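Local structure of host Factor for Q beta (Staphylococcus aureus, 1KQ1) at residues 12-22 with 32-40. The protein binds RNA as a ring-shaped hexamer of Sm-like subunits and acts as a pleiotropic regulator of translation, probably through that binding. Residues are numbered along the deposited sequence; the frame is centred on the assembly and turned at random.
Sequences LENFKANQTEV and MKGVIEEYD
Val-22 and Gly-34 form an antiparallel hydrogen-bonded pair, Val-22 N to Gly-34 O at 2.7 Å and Gly-34 N to Val-22 O at 2.9 Å, while helix 12-17 lies across strand 32-39 at 108°, the axes of the two segments 7.3 Å apart. A Schellman motif at Gln-19 ends the helix and turns the chain into its strand. Beyond this pair, water bridges the backbones: one molecule accepts from Ile-36 N and donates to Thr-20 O, and a second donates to both Lys-16 O and Ile-36 O. Ile-36 points CD1 at the helix, 3.9 Å from Phe-15 CD2, with Leu-12 CD2 also beside it; Val-44 and Leu-46 of strand 43-48 pack on the same isoleucine. Leu-12 CB sits over one face of the Tyr-39 ring in a CH-pi contact, 3.8 Å from the centroid. With chi1 at 69°, Tyr-39 has CG between its backbone N and carbonyl carbon, and the ring lies against the helix, where OH donates to the anti lone pair of Glu-13 OE2 at 3.0 Å. Lys-16, fully extended, carries CE to 3.4 Å from Glu-37 O, and a third water links its NZ to Tyr-39 N. The N-terminal helix of this Sm-like fold is thus fastened to the bent strand by an apolar core with a polar margin, where water spans the gap between Ile-36 N and Thr-20 O and supplies the hydrogens that the carbonyls of Lys-16 and Ile-36 both need.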
ATOM      1  N   LEU C  12       6.476  16.251  14.705  1.00 12.15           N
ATOM      2  CA  LEU C  12       5.180  15.965  15.289  1.00 11.84           C
ATOM      3  C   LEU C  12       5.011  16.472  16.680  1.00 11.01           C
ATOM      4  O   LEU C  12       3.934  16.919  17.072  1.00 10.98           O
ATOM      5  CB  LEU C  12       4.852  14.449  15.263  1.00 14.58           C
ATOM      6  CG  LEU C  12       4.872  13.863  13.847  1.00 19.26           C
ATOM      7  CD1 LEU C  12       4.625  12.368  13.886  1.00 16.70           C
ATOM      8  CD2 LEU C  12       3.828  14.556  12.970  1.00 24.51           C
ATOM      9  N   GLU C  13       6.095  16.417  17.453  1.00 10.70           N
ATOM     10  CA  GLU C  13       6.060  16.909  18.838  1.00 13.31           C
ATOM     11  C   GLU C  13       5.880  18.448  18.894  1.00 11.62           C
ATOM     12  O   GLU C  13       5.175  18.968  19.765  1.00 12.74           O
ATOM     13  CB  GLU C  13       7.355  16.456  19.546  1.00 12.37           C
ATOM     14  CG  GLU C  13       7.355  16.747  21.028  1.00 20.19           C
ATOM     15  CD  GLU C  13       6.251  16.060  21.812  1.00 32.27           C
ATOM     16  OE1 GLU C  13       5.954  16.546  22.925  1.00 33.53           O
ATOM     17  OE2 GLU C  13       5.691  15.037  21.357  1.00 28.64           O
ATOM     18  N   ASN C  14       6.500  19.133  17.953  1.00 14.09           N
ATOM     19  CA  ASN C  14       6.334  20.587  17.858  1.00 16.58           C
ATOM     20  C   ASN C  14       4.910  20.904  17.398  1.00 18.21           C
ATOM     21  O   ASN C  14       4.287  21.818  17.931  1.00 17.05           O
ATOM     22  CB  ASN C  14       7.310  21.166  16.870  1.00 14.77           C
ATOM     23  CG  ASN C  14       8.671  21.443  17.492  1.00 25.24           C
ATOM     24  OD1 ASN C  14       8.756  21.960  18.610  1.00 30.22           O
ATOM     25  ND2 ASN C  14       9.734  21.123  16.765  1.00 32.08           N
ATOM     26  N   PHE C  15       4.389  20.157  16.412  1.00 14.82           N
ATOM     27  CA  PHE C  15       3.022  20.409  15.967  1.00 12.43           C
ATOM     28  C   PHE C  15       2.069  20.253  17.127  1.00 12.09           C
ATOM     29  O   PHE C  15       1.139  21.041  17.275  1.00 17.14           O
ATOM     30  CB  PHE C  15       2.560  19.398  14.865  1.00  9.97           C
ATOM     31  CG  PHE C  15       3.283  19.502  13.559  1.00 17.45           C
ATOM     32  CD1 PHE C  15       3.926  20.673  13.169  1.00 21.11           C
ATOM     33  CD2 PHE C  15       3.311  18.402  12.698  1.00 14.68           C
ATOM     34  CE1 PHE C  15       4.593  20.744  11.943  1.00 25.51           C
ATOM     35  CE2 PHE C  15       3.971  18.459  11.483  1.00 19.52           C
ATOM     36  CZ  PHE C  15       4.614  19.622  11.092  1.00 21.68           C
ATOM     37  N   LYS C  16       2.259  19.188  17.917  1.00 10.54           N
ATOM     38  CA  LYS C  16       1.427  18.898  19.048  1.00 12.39           C
ATOM     39  C   LYS C  16       1.538  19.998  20.101  1.00 15.61           C
ATOM     40  O   LYS C  16       0.530  20.530  20.589  1.00 15.86           O
ATOM     41  CB  LYS C  16       1.849  17.559  19.673  1.00 13.84           C
ATOM     42  CG  LYS C  16       1.031  17.104  20.832  1.00 14.15           C
ATOM     43  CD  LYS C  16       1.544  15.783  21.389  1.00 19.14           C
ATOM     44  CE  LYS C  16       0.970  15.464  22.741  1.00 26.18           C
ATOM     45  NZ  LYS C  16       1.781  14.370  23.394  1.00 28.59           N
ATOM     46  N   ALA C  17       2.774  20.323  20.453  1.00 14.98           N
ATOM     47  CA  ALA C  17       2.940  21.287  21.536  1.00 17.54           C
ATOM     48  C   ALA C  17       2.430  22.651  21.201  1.00 18.96           C
ATOM     49  O   ALA C  17       1.884  23.335  22.082  1.00 22.10           O
ATOM     50  CB  ALA C  17       4.391  21.379  21.930  1.00 15.23           C
ATOM     51  N   ASN C  18       2.608  23.049  19.947  1.00 12.73           N
ATOM     52  CA  ASN C  18       2.196  24.371  19.510  1.00 17.22           C
ATOM     53  C   ASN C  18       0.758  24.424  18.977  1.00 21.44           C
ATOM     54  O   ASN C  18       0.263  25.490  18.575  1.00 20.46           O
ATOM     55  CB  ASN C  18       3.147  24.874  18.446  1.00 19.34           C
ATOM     56  CG  ASN C  18       4.555  25.077  18.972  1.00 29.73           C
ATOM     57  OD1 ASN C  18       5.532  24.800  18.283  1.00 35.65           O
ATOM     58  ND2 ASN C  18       4.657  25.577  20.193  1.00 28.36           N
ATOM     59  N   GLN C  19       0.077  23.283  19.016  1.00 15.75           N
ATOM     60  CA  GLN C  19      -1.314  23.197  18.489  1.00 17.01           C
ATOM     61  C   GLN C  19      -1.395  23.791  17.088  1.00 18.39           C
ATOM     62  O   GLN C  19      -2.397  24.423  16.716  1.00 18.17           O
ATOM     63  CB  GLN C  19      -2.295  23.908  19.423  1.00 13.65           C
ATOM     64  CG  GLN C  19      -2.430  23.169  20.758  1.00 19.28           C
ATOM     65  CD  GLN C  19      -3.552  23.705  21.626  1.00 27.71           C
ATOM     66  OE1 GLN C  19      -4.727  23.454  21.371  1.00 33.55           O
ATOM     67  NE2 GLN C  19      -3.188  24.446  22.661  1.00 27.41           N
ATOM     68  N   THR C  20      -0.389  23.550  16.259  1.00 14.72           N
ATOM     69  CA  THR C  20      -0.442  24.136  14.961  1.00 19.04           C
ATOM     70  C   THR C  20      -1.425  23.426  14.026  1.00 18.67           C
ATOM     71  O   THR C  20      -1.640  22.213  14.081  1.00 18.01           O
ATOM     72  CB  THR C  20       1.001  24.385  14.359  1.00 34.78           C
ATOM     73  OG1 THR C  20       1.140  23.782  13.075  1.00 30.95           O
ATOM     74  CG2 THR C  20       2.092  23.928  15.314  1.00 13.00           C
ATOM     75  N   GLU C  21      -2.126  24.234  13.248  1.00 23.15           N
ATOM     76  CA  GLU C  21      -3.086  23.695  12.305  1.00 18.29           C
ATOM     77  C   GLU C  21      -2.271  23.048  11.181  1.00 18.57           C
ATOM     78  O   GLU C  21      -1.575  23.716  10.440  1.00 18.50           O
ATOM     79  CB  GLU C  21      -3.920  24.858  11.759  1.00 22.38           C
ATOM     80  CG  GLU C  21      -5.081  24.440  10.878  1.00 38.93           C
ATOM     81  CD  GLU C  21      -6.284  23.965  11.659  1.00 48.07           C
ATOM     82  OE1 GLU C  21      -6.203  23.889  12.903  1.00 52.66           O
ATOM     83  OE2 GLU C  21      -7.322  23.670  11.026  1.00 56.53           O
ATOM     84  N   VAL C  22      -2.356  21.727  11.062  1.00 15.38           N
ATOM     85  CA  VAL C  22      -1.614  20.993  10.061  1.00 15.52           C
ATOM     86  C   VAL C  22      -2.592  20.392   9.039  1.00 13.58           C
ATOM     87  O   VAL C  22      -3.723  20.086   9.384  1.00 16.85           O
ATOM     88  CB  VAL C  22      -0.875  19.810  10.759  1.00 18.27           C
ATOM     89  CG1 VAL C  22      -0.233  18.865   9.744  1.00 30.32           C
ATOM     90  CG2 VAL C  22       0.176  20.372  11.742  1.00 22.25           C
ATOM     91  N   MET C  32      -7.022  16.524   4.949  1.00 19.63           N
ATOM     92  CA  MET C  32      -7.849  16.971   6.088  1.00 14.84           C
ATOM     93  C   MET C  32      -6.962  17.959   6.846  1.00 23.25           C
ATOM     94  O   MET C  32      -5.755  17.827   6.813  1.00 15.24           O
ATOM     95  CB  MET C  32      -8.196  15.812   7.036  1.00 21.86           C
ATOM     96  CG  MET C  32      -9.163  14.736   6.453  1.00 27.66           C
ATOM     97  SD  MET C  32      -9.539  13.373   7.625  1.00 27.25           S
ATOM     98  CE  MET C  32     -10.592  12.288   6.564  1.00 32.59           C
ATOM     99  N   LYS C  33      -7.547  18.941   7.535  1.00 18.53           N
ATOM    100  CA  LYS C  33      -6.750  19.911   8.313  1.00 17.90           C
ATOM    101  C   LYS C  33      -7.207  19.867   9.770  1.00 17.34           C
ATOM    102  O   LYS C  33      -8.380  19.640  10.069  1.00 15.15           O
ATOM    103  CB  LYS C  33      -6.914  21.319   7.736  1.00 27.11           C
ATOM    104  CG  LYS C  33      -5.913  22.332   8.261  1.00 40.75           C
ATOM    105  CD  LYS C  33      -6.130  23.683   7.584  1.00 42.12           C
ATOM    106  CE  LYS C  33      -4.980  24.652   7.846  1.00 43.83           C
ATOM    107  NZ  LYS C  33      -5.050  25.895   7.027  1.00 55.32           N
ATOM    108  N   GLY C  34      -6.284  20.070  10.702  1.00 14.92           N
ATOM    109  CA  GLY C  34      -6.650  20.008  12.104  1.00 14.96           C
ATOM    110  C   GLY C  34      -5.435  20.172  12.995  1.00 13.49           C
ATOM    111  O   GLY C  34      -4.352  20.544  12.527  1.00 16.96           O
ATOM    112  N   VAL C  35      -5.653  19.885  14.266  1.00 15.41           N
ATOM    113  CA  VAL C  35      -4.592  19.977  15.253  1.00 19.08           C
ATOM    114  C   VAL C  35      -4.259  18.572  15.725  1.00 17.11           C
ATOM    115  O   VAL C  35      -5.169  17.787  16.059  1.00 13.18           O
ATOM    116  CB  VAL C  35      -5.053  20.785  16.485  1.00 21.20           C
ATOM    117  CG1 VAL C  35      -3.989  20.706  17.574  1.00 19.78           C
ATOM    118  CG2 VAL C  35      -5.289  22.231  16.094  1.00 22.97           C
ATOM    119  N   ILE C  36      -2.964  18.255  15.753  1.00 12.55           N
ATOM    120  CA  ILE C  36      -2.549  16.971  16.252  1.00 15.11           C
ATOM    121  C   ILE C  36      -2.613  17.037  17.786  1.00 15.44           C
ATOM    122  O   ILE C  36      -1.875  17.812  18.450  1.00 17.21           O
ATOM    123  CB  ILE C  36      -1.151  16.632  15.751  1.00 14.94           C
ATOM    124  CG1 ILE C  36      -1.192  16.482  14.228  1.00 17.20           C
ATOM    125  CG2 ILE C  36      -0.638  15.371  16.449  1.00 14.22           C
ATOM    126  CD1 ILE C  36       0.183  16.311  13.550  1.00 22.59           C
ATOM    127  N   GLU C  37      -3.494  16.242  18.359  1.00 12.86           N
ATOM    128  CA  GLU C  37      -3.660  16.181  19.805  1.00 19.79           C
ATOM    129  C   GLU C  37      -2.743  15.168  20.430  1.00 20.54           C
ATOM    130  O   GLU C  37      -2.214  15.388  21.533  1.00 21.84           O
ATOM    131  CB  GLU C  37      -5.099  15.833  20.168  1.00 23.90           C
ATOM    132  CG  GLU C  37      -6.087  16.879  19.714  1.00 20.29           C
ATOM    133  CD  GLU C  37      -5.773  18.252  20.278  1.00 32.07           C
ATOM    134  OE1 GLU C  37      -5.182  18.315  21.379  1.00 39.58           O
ATOM    135  OE2 GLU C  37      -6.119  19.260  19.625  1.00 37.77           O
ATOM    136  N   GLU C  38      -2.563  14.037  19.760  1.00 18.05           N
ATOM    137  CA  GLU C  38      -1.688  12.997  20.254  1.00 17.84           C
ATOM    138  C   GLU C  38      -1.304  12.147  19.069  1.00 18.68           C
ATOM    139  O   GLU C  38      -1.957  12.207  18.031  1.00 16.50           O
ATOM    140  CB  GLU C  38      -2.433  12.101  21.243  1.00 31.54           C
ATOM    141  CG  GLU C  38      -3.186  12.817  22.326  1.00 48.12           C
ATOM    142  CD  GLU C  38      -3.991  11.861  23.166  1.00 54.74           C
ATOM    143  OE1 GLU C  38      -3.401  10.886  23.688  1.00 55.33           O
ATOM    144  OE2 GLU C  38      -5.213  12.087  23.305  1.00 62.41           O
ATOM    145  N   TYR C  39      -0.255  11.351  19.233  1.00 15.48           N
ATOM    146  CA  TYR C  39       0.176  10.451  18.164  1.00 17.79           C
ATOM    147  C   TYR C  39       1.067   9.380  18.761  1.00 18.55           C
ATOM    148  O   TYR C  39       1.591   9.536  19.876  1.00 17.40           O
ATOM    149  CB  TYR C  39       0.944  11.250  17.096  1.00 18.21           C
ATOM    150  CG  TYR C  39       2.297  11.773  17.561  1.00 18.37           C
ATOM    151  CD1 TYR C  39       3.425  10.964  17.522  1.00 18.17           C
ATOM    152  CD2 TYR C  39       2.425  13.049  18.128  1.00 15.98           C
ATOM    153  CE1 TYR C  39       4.643  11.380  18.032  1.00 23.11           C
ATOM    154  CE2 TYR C  39       3.669  13.469  18.654  1.00 16.90           C
ATOM    155  CZ  TYR C  39       4.760  12.633  18.597  1.00 23.95           C
ATOM    156  OH  TYR C  39       6.009  13.047  19.086  1.00 31.35           O
ATOM    157  N   ASP C  40       1.219   8.266  18.050  1.00 15.68           N
ATOM    158  CA  ASP C  40       2.154   7.246  18.493  1.00 15.34           C
ATOM    159  C   ASP C  40       2.696   6.547  17.252  1.00 20.11           C
ATOM    160  O   ASP C  40       2.555   7.079  16.141  1.00 16.80           O
ATOM    161  CB  ASP C  40       1.514   6.266  19.489  1.00 19.15           C
ATOM    162  CG  ASP C  40       0.377   5.419  18.893  1.00 19.77           C
ATOM    163  OD1 ASP C  40       0.247   5.296  17.641  1.00 18.85           O
ATOM    164  OD2 ASP C  40      -0.394   4.844  19.702  1.00 22.25           O
TER
HETATM  165  O   HOH W   1      -0.864  20.139  15.520  1.00 16.50           O
HETATM  166  O   HOH W   2      -1.973  19.583  20.453  1.00 16.25           O
HETATM  167  O   HOH W   3       1.386  11.993  21.710  1.00 22.21           O